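CRISPR-associated endoribonuclease Cas2 2 (Sulfolobus solfataricus, PDB 3EXC) cleaves single-stranded RNA as a homodimeric, magnesium-dependent endoribonuclease of the CRISPR antiviral defence system. Local coordinates at residues L6-D11 and V65-L70. The protein carries 2 engineered substitutions. Numbering follows the deposited sequence.
Sequences LLVVYD and VHIIPL. With NA (sodium ion), chain C.
Four backbone hydrogen bonds join segments 6-11 and 65-70 as antiparallel strands, their directions 162° apart. Leu-7 and Ile-68 exchange one pair: Leu-7 N reaches Ile-68 O at 2.9 Å, and Ile-68 N returns to Leu-7 O at 2.8 Å, nearly along the C=O axis. Val-9 N to His-66 O and His-66 N to Val-9 O form the second such pair, both nearly straight. Between them Val-8 faces Ile-67 as a non-hydrogen-bonded pair, where Val-8 CA lies 3.3 Å from His-66 O in a CA-H...O contact.

Side chains alternate between the faces. On that of Leu-6, Val-8 and Tyr-10, CG1 of Val-8, anti to its own N (chi1 180°), crosses obliquely to CG1 of Val-65 at 3.7 Å, while Leu-6 CD2 runs alongside Ile-67 CG2 at 4.0 Å. At the end of the pairing Leu-70, its CG in the crowded position between N and C (chi1 55°), swings CD2 back over Leu-6 CA (3.8 Å) and against Leu-7 CG, at 4.0 Å, the two leucine side chains of 7 and 70 crossing at about a right angle.

Tyr-10 O binds sodium at 2.8 Å with two waters and Gln-34 OE1 of the second subunit; the adjacent Asp-11 is the predicted catalytic magnesium ligand. Gln-34 NE2 of that subunit hydrogen-bonds both His-66 ND1 and Val-9 O, and a strand of the same subunit continues the sheet beyond 65-67. Within this ferredoxin-like fold, strand 37-41 flanks 6-11, and helices 15-27 and 47-57 pack over the Tyr-10 and Ile-67 face.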
loop_
_atom_site.group_PDB
_atom_site.type_symbol
_atom_site.label_atom_id
_atom_site.label_comp_id
_atom_site.label_asym_id
_atom_site.label_seq_id
_atom_site.Cartn_x
_atom_site.Cartn_y
_atom_site.Cartn_z
ATOM N N LEU A 6 4.315 10.553 -2.019
ATOM C CA LEU A 6 4.307 9.560 -0.987
ATOM C C LEU A 6 3.075 8.801 -1.005
ATOM O O LEU A 6 2.085 9.247 -1.539
ATOM C CB LEU A 6 4.582 10.157 0.391
ATOM C CG LEU A 6 3.772 11.282 0.932
ATOM C CD1 LEU A 6 2.406 10.788 1.112
ATOM C CD2 LEU A 6 4.431 11.545 2.261
ATOM N N LEU A 7 3.176 7.588 -0.484
ATOM C CA LEU A 7 2.070 6.666 -0.308
ATOM C C LEU A 7 1.877 6.474 1.172
ATOM O O LEU A 7 2.873 6.344 1.916
ATOM C CB LEU A 7 2.439 5.267 -0.744
ATOM C CG LEU A 7 2.724 5.082 -2.184
ATOM C CD1 LEU A 7 3.207 3.606 -2.291
ATOM C CD2 LEU A 7 1.369 5.277 -2.814
ATOM N N VAL A 8 0.620 6.419 1.569
ATOM C CA VAL A 8 0.293 5.995 2.901
ATOM C C VAL A 8 -0.554 4.762 2.708
ATOM O O VAL A 8 -1.607 4.821 2.061
ATOM C CB VAL A 8 -0.564 7.035 3.578
ATOM C CG1 VAL A 8 -0.912 6.578 4.975
ATOM C CG2 VAL A 8 0.242 8.295 3.629
ATOM N N VAL A 9 -0.116 3.661 3.272
ATOM C CA VAL A 9 -0.812 2.421 3.232
ATOM C C VAL A 9 -1.125 2.030 4.673
ATOM O O VAL A 9 -0.247 1.946 5.539
ATOM C CB VAL A 9 0.128 1.345 2.575
ATOM C CG1 VAL A 9 -0.544 -0.017 2.467
ATOM C CG2 VAL A 9 0.500 1.813 1.166
ATOM N N TYR A 10 -2.366 1.683 4.958
ATOM C CA TYR A 10 -2.705 1.347 6.358
ATOM C C TYR A 10 -3.469 -0.006 6.574
ATOM O O TYR A 10 -4.164 -0.579 5.666
ATOM C CB TYR A 10 -3.396 2.540 7.044
ATOM C CG TYR A 10 -4.574 3.101 6.298
ATOM C CD1 TYR A 10 -4.405 4.079 5.328
ATOM C CD2 TYR A 10 -5.886 2.651 6.558
ATOM C CE1 TYR A 10 -5.523 4.577 4.597
ATOM C CE2 TYR A 10 -6.996 3.157 5.852
ATOM C CZ TYR A 10 -6.781 4.129 4.877
ATOM O OH TYR A 10 -7.834 4.656 4.167
ATOM N N ASP A 11 -3.364 -0.499 7.806
ATOM C CA ASP A 11 -3.982 -1.727 8.239
ATOM C C ASP A 11 -4.514 -1.328 9.633
ATOM O O ASP A 11 -3.820 -1.375 10.669
ATOM C CB ASP A 11 -2.889 -2.821 8.211
ATOM C CG ASP A 11 -3.289 -4.120 8.933
ATOM O OD1 ASP A 11 -4.414 -4.178 9.528
ATOM O OD2 ASP A 11 -2.435 -5.088 8.940
ATOM N N VAL A 65 0.844 1.390 9.748
ATOM C CA VAL A 65 0.758 2.366 8.699
ATOM C C VAL A 65 2.149 2.535 8.119
ATOM O O VAL A 65 3.135 2.695 8.855
ATOM C CB VAL A 65 0.258 3.719 9.221
ATOM C CG1 VAL A 65 0.124 4.708 8.030
ATOM C CG2 VAL A 65 -1.172 3.599 9.827
ATOM N N HIS A 66 2.256 2.488 6.801
ATOM C CA HIS A 66 3.507 2.740 6.152
ATOM C C HIS A 66 3.434 4.053 5.419
ATOM O O HIS A 66 2.463 4.332 4.721
ATOM C CB HIS A 66 3.683 1.706 5.113
ATOM C CG HIS A 66 4.302 0.485 5.640
ATOM N ND1 HIS A 66 3.597 -0.411 6.416
ATOM C CD2 HIS A 66 5.579 0.024 5.573
ATOM C CE1 HIS A 66 4.423 -1.366 6.832
ATOM N NE2 HIS A 66 5.627 -1.133 6.327
ATOM N N ILE A 67 4.409 4.917 5.649
ATOM C CA ILE A 67 4.468 6.173 4.929
ATOM C C ILE A 67 5.746 6.095 4.126
ATOM O O ILE A 67 6.858 6.000 4.691
ATOM C CB ILE A 67 4.553 7.348 5.855
ATOM C CG1 ILE A 67 3.312 7.399 6.790
ATOM C CG2 ILE A 67 4.831 8.665 5.017
ATOM C CD1 ILE A 67 3.525 8.345 8.002
ATOM N N ILE A 68 5.562 6.053 2.811
ATOM C CA ILE A 68 6.609 5.641 1.890
ATOM C C ILE A 68 6.846 6.731 0.850
ATOM O O ILE A 68 5.931 7.044 0.115
ATOM C CB ILE A 68 6.194 4.388 1.132
ATOM C CG1 ILE A 68 5.976 3.222 2.128
ATOM C CG2 ILE A 68 7.335 3.971 0.157
ATOM C CD1 ILE A 68 5.256 2.077 1.535
ATOM N N PRO A 69 8.068 7.321 0.803
ATOM C CA PRO A 69 8.396 8.317 -0.256
ATOM C C PRO A 69 8.691 7.619 -1.577
ATOM O O PRO A 69 9.264 6.531 -1.553
ATOM C CB PRO A 69 9.702 8.970 0.269
ATOM C CG PRO A 69 10.359 7.825 1.126
ATOM C CD PRO A 69 9.199 7.063 1.733
ATOM N N LEU A 70 8.254 8.159 -2.714
ATOM C CA LEU A 70 8.766 7.681 -3.969
ATOM C C LEU A 70 8.931 8.769 -4.976
ATOM O O LEU A 70 8.416 9.829 -4.770
ATOM C CB LEU A 70 7.930 6.581 -4.524
ATOM C CG LEU A 70 6.468 6.789 -4.729
ATOM C CD1 LEU A 70 6.031 5.448 -5.187
ATOM C CD2 LEU A 70 5.872 7.134 -3.434
HETATM NA NA NA C . -3.154 -2.854 4.356
HETATM O O HOH W 1 -3.551 -1.788 1.780
HETATM O O HOH W 2 -5.826 -3.171 4.765
#